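Local coordinates for protein aminotransferase, class IV (PDB 4TVI) that probably transfers the amino group of leucine, isoleucine or valine to 2-oxoglutarate, using a pyridoxal 5'-phosphate cofactor, at residues Y121-Y126 with A146-A151; F167-L172 with Y185-R190. One frame throughout, in Å; residues are numbered along the deposited sequence.

Interaction 1 (Y121-Y126 with A146-A151); sequences YIRPMY and ALCLEA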
loop_
_atom_site.group_PDB
_atom_site.type_symbol
_atom_site.label_atom_id
_atom_site.label_comp_id
_atom_site.label_asym_id
_atom_site.label_seq_id
_atom_site.Cartn_x
_atom_site.Cartn_y
_atom_site.Cartn_z
ATOM N N TYR A 121 1.190 19.186 -13.776
ATOM C CA TYR A 121 1.350 17.784 -13.427
ATOM C C TYR A 121 -0.001 17.057 -13.441
ATOM O O TYR A 121 -0.961 17.469 -12.779
ATOM C CB TYR A 121 2.045 17.673 -12.068
ATOM C CG TYR A 121 2.007 16.306 -11.430
ATOM C CD1 TYR A 121 2.498 15.185 -12.080
ATOM C CD2 TYR A 121 1.537 16.156 -10.134
ATOM C CE1 TYR A 121 2.468 13.937 -11.472
ATOM C CE2 TYR A 121 1.512 14.928 -9.518
ATOM C CZ TYR A 121 1.975 13.819 -10.184
ATOM O OH TYR A 121 1.940 12.598 -9.544
ATOM N N ILE A 122 -0.059 15.987 -14.231
ATOM C CA ILE A 122 -1.293 15.257 -14.513
ATOM C C ILE A 122 -1.326 13.880 -13.841
ATOM O O ILE A 122 -0.538 13.003 -14.199
ATOM C CB ILE A 122 -1.471 15.066 -16.036
ATOM C CG1 ILE A 122 -1.380 16.409 -16.766
ATOM C CG2 ILE A 122 -2.780 14.353 -16.346
ATOM C CD1 ILE A 122 -1.156 16.258 -18.257
ATOM N N ARG A 123 -2.221 13.684 -12.876
ATOM C CA ARG A 123 -2.294 12.403 -12.171
ATOM C C ARG A 123 -3.676 11.755 -12.261
ATOM O O ARG A 123 -4.597 12.137 -11.539
ATOM C CB ARG A 123 -1.905 12.560 -10.693
ATOM C CG ARG A 123 -1.936 11.226 -9.912
ATOM C CD ARG A 123 -1.453 11.369 -8.468
ATOM N NE ARG A 123 -2.285 12.290 -7.696
ATOM C CZ ARG A 123 -1.909 13.516 -7.348
ATOM N NH1 ARG A 123 -0.710 13.960 -7.698
ATOM N NH2 ARG A 123 -2.727 14.297 -6.649
ATOM N N PRO A 124 -3.827 10.769 -13.160
ATOM C CA PRO A 124 -5.023 9.921 -13.200
ATOM C C PRO A 124 -5.033 8.936 -12.034
ATOM O O PRO A 124 -3.966 8.451 -11.656
ATOM C CB PRO A 124 -4.891 9.174 -14.534
ATOM C CG PRO A 124 -3.786 9.859 -15.276
ATOM C CD PRO A 124 -2.889 10.440 -14.243
ATOM N N MET A 125 -6.205 8.641 -11.479
ATOM C CA MET A 125 -6.295 7.726 -10.342
ATOM C C MET A 125 -7.529 6.824 -10.418
ATOM O O MET A 125 -8.631 7.284 -10.712
ATOM C CB MET A 125 -6.310 8.514 -9.031
ATOM C CG MET A 125 -4.995 9.202 -8.698
ATOM S SD MET A 125 -5.098 10.245 -7.229
ATOM C CE MET A 125 -6.263 11.490 -7.782
ATOM N N TYR A 126 -7.323 5.537 -10.158
ATOM C CA TYR A 126 -8.398 4.553 -10.060
ATOM C C TYR A 126 -8.353 3.897 -8.686
ATOM O O TYR A 126 -7.269 3.694 -8.141
ATOM C CB TYR A 126 -8.264 3.456 -11.110
ATOM C CG TYR A 126 -8.683 3.782 -12.522
ATOM C CD1 TYR A 126 -9.994 4.131 -12.825
ATOM C CD2 TYR A 126 -7.779 3.664 -13.566
ATOM C CE1 TYR A 126 -10.378 4.396 -14.134
ATOM C CE2 TYR A 126 -8.151 3.922 -14.864
ATOM C CZ TYR A 126 -9.450 4.289 -15.148
ATOM O OH TYR A 126 -9.810 4.542 -16.455
ATOM N N ALA A 146 -10.593 9.556 -10.722
ATOM C CA ALA A 146 -10.383 10.985 -10.544
ATOM C C ALA A 146 -9.117 11.402 -11.277
ATOM O O ALA A 146 -8.137 10.656 -11.319
ATOM C CB ALA A 146 -10.305 11.354 -9.071
ATOM N N LEU A 147 -9.154 12.586 -11.878
ATOM C CA LEU A 147 -8.010 13.121 -12.605
ATOM C C LEU A 147 -7.585 14.447 -11.988
ATOM O O LEU A 147 -8.291 15.449 -12.100
ATOM C CB LEU A 147 -8.353 13.302 -14.083
ATOM C CG LEU A 147 -7.254 13.852 -14.992
ATOM C CD1 LEU A 147 -6.018 12.952 -14.951
ATOM C CD2 LEU A 147 -7.781 13.988 -16.407
ATOM N N CYS A 148 -6.428 14.452 -11.341
ATOM C CA CYS A 148 -5.972 15.634 -10.618
ATOM C C CYS A 148 -4.872 16.369 -11.376
ATOM O O CYS A 148 -3.814 15.801 -11.672
ATOM C CB CYS A 148 -5.480 15.234 -9.221
ATOM S SG CYS A 148 -5.002 16.625 -8.169
ATOM N N LEU A 149 -5.134 17.634 -11.687
ATOM C CA LEU A 149 -4.169 18.483 -12.373
ATOM C C LEU A 149 -3.649 19.562 -11.438
ATOM O O LEU A 149 -4.431 20.330 -10.867
ATOM C CB LEU A 149 -4.786 19.136 -13.613
ATOM C CG LEU A 149 -5.506 18.229 -14.610
ATOM C CD1 LEU A 149 -5.888 19.015 -15.853
ATOM C CD2 LEU A 149 -4.675 17.011 -14.961
ATOM N N GLU A 150 -2.333 19.605 -11.273
ATOM C CA GLU A 150 -1.700 20.601 -10.418
ATOM C C GLU A 150 -0.712 21.465 -11.193
ATOM O O GLU A 150 0.161 20.950 -11.895
ATOM C CB GLU A 150 -0.986 19.929 -9.244
ATOM C CG GLU A 150 -0.426 20.914 -8.225
ATOM C CD GLU A 150 0.134 20.221 -6.993
ATOM O OE1 GLU A 150 0.184 18.971 -6.986
ATOM O OE2 GLU A 150 0.524 20.922 -6.036
ATOM N N ALA A 151 -0.857 22.779 -11.059
ATOM C CA ALA A 151 0.079 23.718 -11.657
ATOM C C ALA A 151 1.436 23.641 -10.961
ATOM O O ALA A 151 1.584 24.050 -9.810
ATOM C CB ALA A 151 -0.471 25.132 -11.590
#
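Two neighbouring antiparallel strands, with the pairs Y121-E150, R123-C148 and M125-A146 hydrogen-bonded, form this contact inside the five-stranded sheet of the N-terminal domain. Each of these pairs has two backbone bonds. At one end Y121 N reaches E150 O at 2.8 Å; at the other A146 N reaches M125 O at 3.0 Å. In between, L149, paired with I122 at a non-hydrogen-bonded position, brings its CA 3.4 Å from Y121 O, a CA-H...O contact. P124, which has no N-H to give, faces L147 at a non-hydrogen-bonded position, where none is needed between these strands. Strand 120-128 is also bonded to 64-70, and 143-151 to 35-39, so both are inner strands of the antiparallel sheet found in the small domain of class IV aminotransferases. The face carrying I122, P124, L147 and L149 is apolar and is covered by helix 100-111. There the leucines lie alongside their neighbours: L149 CD2 meets I122 CG2 at 3.5 Å, and L147 CD1 sits 3.8 Å from P124 CG and also touches I122 CG2. The opposite face, with Y121, R123, M125 and C148, meets the second subunit. R123 leaves the strand with CG anti to its N (chi1 -179°) and bends at chi3, which brings NH2 within 3.6 Å of C148 SG, oblique to the guanidinium plane. That NH2 donates to A53 O of the second subunit, whose W59 makes a cation-pi contact with R123. M125 SD, at the guanidinium edge, accepts a weak bond from R123 NE, while M125 CE packs 4.1 Å from C148 CB.

Interaction 2 (F167-L172 with Y185-R190); sequences FRRPYL and YPNNAR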
loop_
_atom_site.group_PDB
_atom_site.type_symbol
_atom_site.label_atom_id
_atom_site.label_comp_id
_atom_site.label_asym_id
_atom_site.label_seq_id
_atom_site.Cartn_x
_atom_site.Cartn_y
_atom_site.Cartn_z
ATOM N N PHE A 167 16.800 -0.985 2.914
ATOM C CA PHE A 167 15.622 -1.664 2.403
ATOM C C PHE A 167 15.787 -2.047 0.939
ATOM O O PHE A 167 16.602 -1.465 0.231
ATOM C CB PHE A 167 14.391 -0.783 2.593
ATOM C CG PHE A 167 14.241 -0.269 3.998
ATOM C CD1 PHE A 167 13.873 -1.120 5.028
ATOM C CD2 PHE A 167 14.468 1.069 4.289
ATOM C CE1 PHE A 167 13.737 -0.650 6.323
ATOM C CE2 PHE A 167 14.333 1.547 5.586
ATOM C CZ PHE A 167 13.966 0.686 6.602
ATOM N N ARG A 168 15.017 -3.035 0.495
ATOM C CA ARG A 168 15.089 -3.490 -0.886
ATOM C C ARG A 168 13.724 -3.427 -1.557
ATOM O O ARG A 168 12.687 -3.324 -0.889
ATOM C CB ARG A 168 15.646 -4.913 -0.979
ATOM C CG ARG A 168 16.916 -5.148 -0.194
ATOM C CD ARG A 168 17.487 -6.553 -0.445
ATOM N NE ARG A 168 18.693 -6.778 0.350
ATOM C CZ ARG A 168 19.170 -7.976 0.688
ATOM N NH1 ARG A 168 18.553 -9.086 0.303
ATOM N NH2 ARG A 168 20.271 -8.063 1.421
ATOM N N ARG A 169 13.742 -3.488 -2.884
ATOM C CA ARG A 169 12.538 -3.639 -3.686
ATOM C C ARG A 169 11.828 -4.938 -3.341
ATOM O O ARG A 169 12.470 -5.962 -3.121
ATOM C CB ARG A 169 12.880 -3.635 -5.181
ATOM C CG ARG A 169 13.593 -2.390 -5.688
ATOM C CD ARG A 169 12.713 -1.154 -5.603
ATOM N NE ARG A 169 11.424 -1.369 -6.253
ATOM C CZ ARG A 169 10.300 -0.755 -5.903
ATOM N NH1 ARG A 169 10.299 0.119 -4.903
ATOM N NH2 ARG A 169 9.174 -1.014 -6.554
ATOM N N PRO A 170 10.495 -4.901 -3.281
ATOM C CA PRO A 170 9.742 -6.154 -3.220
ATOM C C PRO A 170 9.717 -6.829 -4.587
ATOM O O PRO A 170 10.343 -6.340 -5.533
ATOM C CB PRO A 170 8.341 -5.714 -2.785
ATOM C CG PRO A 170 8.286 -4.221 -2.981
ATOM C CD PRO A 170 9.622 -3.728 -3.449
ATOM N N TYR A 171 9.003 -7.943 -4.689
ATOM C CA TYR A 171 8.855 -8.656 -5.951
ATOM C C TYR A 171 7.440 -9.202 -6.029
ATOM O O TYR A 171 6.739 -9.237 -5.024
ATOM C CB TYR A 171 9.897 -9.777 -6.079
ATOM C CG TYR A 171 9.993 -10.668 -4.856
ATOM C CD1 TYR A 171 10.714 -10.268 -3.736
ATOM C CD2 TYR A 171 9.360 -11.901 -4.817
ATOM C CE1 TYR A 171 10.801 -11.073 -2.611
ATOM C CE2 TYR A 171 9.442 -12.712 -3.695
ATOM C CZ TYR A 171 10.165 -12.291 -2.598
ATOM O OH TYR A 171 10.252 -13.090 -1.478
ATOM N N LEU A 172 7.041 -9.648 -7.216
ATOM C CA LEU A 172 5.637 -9.933 -7.520
ATOM C C LEU A 172 4.947 -10.893 -6.550
ATOM O O LEU A 172 3.751 -10.774 -6.296
ATOM C CB LEU A 172 5.519 -10.487 -8.940
ATOM C CG LEU A 172 4.099 -10.615 -9.495
ATOM C CD1 LEU A 172 3.396 -9.264 -9.509
ATOM C CD2 LEU A 172 4.120 -11.224 -10.886
ATOM N N TYR A 185 4.385 2.450 -2.223
ATOM C CA TYR A 185 5.233 3.609 -1.955
ATOM C C TYR A 185 5.626 3.884 -0.503
ATOM O O TYR A 185 6.598 4.603 -0.279
ATOM C CB TYR A 185 4.581 4.854 -2.580
ATOM C CG TYR A 185 4.791 4.803 -4.073
ATOM C CD1 TYR A 185 3.918 4.099 -4.890
ATOM C CD2 TYR A 185 5.909 5.387 -4.655
ATOM C CE1 TYR A 185 4.131 4.007 -6.254
ATOM C CE2 TYR A 185 6.130 5.303 -6.020
ATOM C CZ TYR A 185 5.238 4.609 -6.814
ATOM O OH TYR A 185 5.451 4.517 -8.173
ATOM N N PRO A 186 4.905 3.320 0.487
ATOM C CA PRO A 186 5.498 3.488 1.817
ATOM C C PRO A 186 6.897 2.880 1.925
ATOM O O PRO A 186 7.688 3.334 2.751
ATOM C CB PRO A 186 4.515 2.755 2.733
ATOM C CG PRO A 186 3.207 2.919 2.048
ATOM C CD PRO A 186 3.522 2.815 0.575
ATOM N N ASN A 187 7.194 1.873 1.108
ATOM C CA ASN A 187 8.540 1.315 1.067
ATOM C C ASN A 187 9.518 2.376 0.566
ATOM O O ASN A 187 10.559 2.623 1.176
ATOM C CB ASN A 187 8.586 0.070 0.176
ATOM C CG ASN A 187 9.917 -0.649 0.239
ATOM O OD1 ASN A 187 10.582 -0.654 1.276
ATOM N ND2 ASN A 187 10.308 -1.277 -0.868
ATOM N N ASN A 188 9.154 3.025 -0.535
ATOM C CA ASN A 188 9.958 4.102 -1.106
ATOM C C ASN A 188 10.170 5.235 -0.114
ATOM O O ASN A 188 11.251 5.827 -0.044
ATOM C CB ASN A 188 9.277 4.664 -2.362
ATOM C CG ASN A 188 9.091 3.621 -3.447
ATOM O OD1 ASN A 188 8.368 2.642 -3.260
ATOM N ND2 ASN A 188 9.726 3.833 -4.593
ATOM N N ALA A 189 9.126 5.514 0.664
ATOM C CA ALA A 189 9.142 6.603 1.629
ATOM C C ALA A 189 10.176 6.408 2.726
ATOM O O ALA A 189 10.954 7.316 3.016
ATOM C CB ALA A 189 7.749 6.776 2.246
ATOM N N ARG A 190 10.196 5.221 3.328
ATOM C CA ARG A 190 11.161 4.940 4.387
ATOM C C ARG A 190 12.599 4.970 3.853
ATOM O O ARG A 190 13.516 5.360 4.572
ATOM C CB ARG A 190 10.846 3.611 5.085
ATOM C CG ARG A 190 10.787 2.389 4.195
ATOM C CD ARG A 190 10.499 1.123 5.011
ATOM N NE ARG A 190 10.610 -0.082 4.188
ATOM C CZ ARG A 190 10.652 -1.323 4.667
ATOM N NH1 ARG A 190 10.600 -1.545 5.977
ATOM N NH2 ARG A 190 10.766 -2.345 3.833
HETATM O O HOH W 1 7.505 1.287 -5.665
#
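A cation-pi stack and a side-chain hydrogen bond from an asparagine join the irregular segment 167-172, which follows strand 160-164, to the first turns of helix 185-198. The guanidinium of R190 lies flat on one face of the F167 ring, centres 3.8 Å apart and planes at 17°, and R190 CD adds a CH-pi contact 3.7 Å from the ring centroid. R190 turns CG between its backbone N and carbonyl carbon (chi1 57°) and then runs extended to NE, carrying the aliphatic chain and the charged end over the same ring. N187 fixes the rotation of that guanidinium: OD1 lies in its plane and accepts from both NE, at 3.0 Å, and NH2, at 3.1 Å. The other branch of the same amide faces the loop. N187 ND2 gives a nearly straight bond (164°) to R168 O at 3.1 Å, coming from above the carbonyl plane, and packs on P170 CD. Farther along, a water accepts from R169 NH2 and donates to N188 OD1, the water oxygen lying 2.9 Å from OD1; R169 NE hydrogen-bonds T236 O and N188 ND2 hydrogen-bonds A216 O. R190 NH2 also bonds L172 O of the second subunit, so the stacked arginine takes part in the dimer interface. One turn before A189, Y185 OH bonds O3 of the cofactor-modified lysine at position 180, a tyrosine bonded to the ring hydroxyl oxygen of the cofactor, as in the site of fold type IV aminotransferases.

Overall arrangement
The two interactions follow one another along the chain, with centres 23 Å apart and nearest atoms about 9 Å apart, and they do not touch. Interaction 1 belongs to the antiparallel sheet of one domain, whereas interaction 2 ties a loop to the helix that follows the cofactor-bearing lysine at position 180. F65 of strand 64-70 connects them: it packs on R123 and M125 of interaction 1, and its ring meets that of Y185, the tyrosine bonded to the cofactor. Both contacts also reach the second subunit, through R123 in one and R190 in the other, consistent with the dimeric build of class IV aminotransferases.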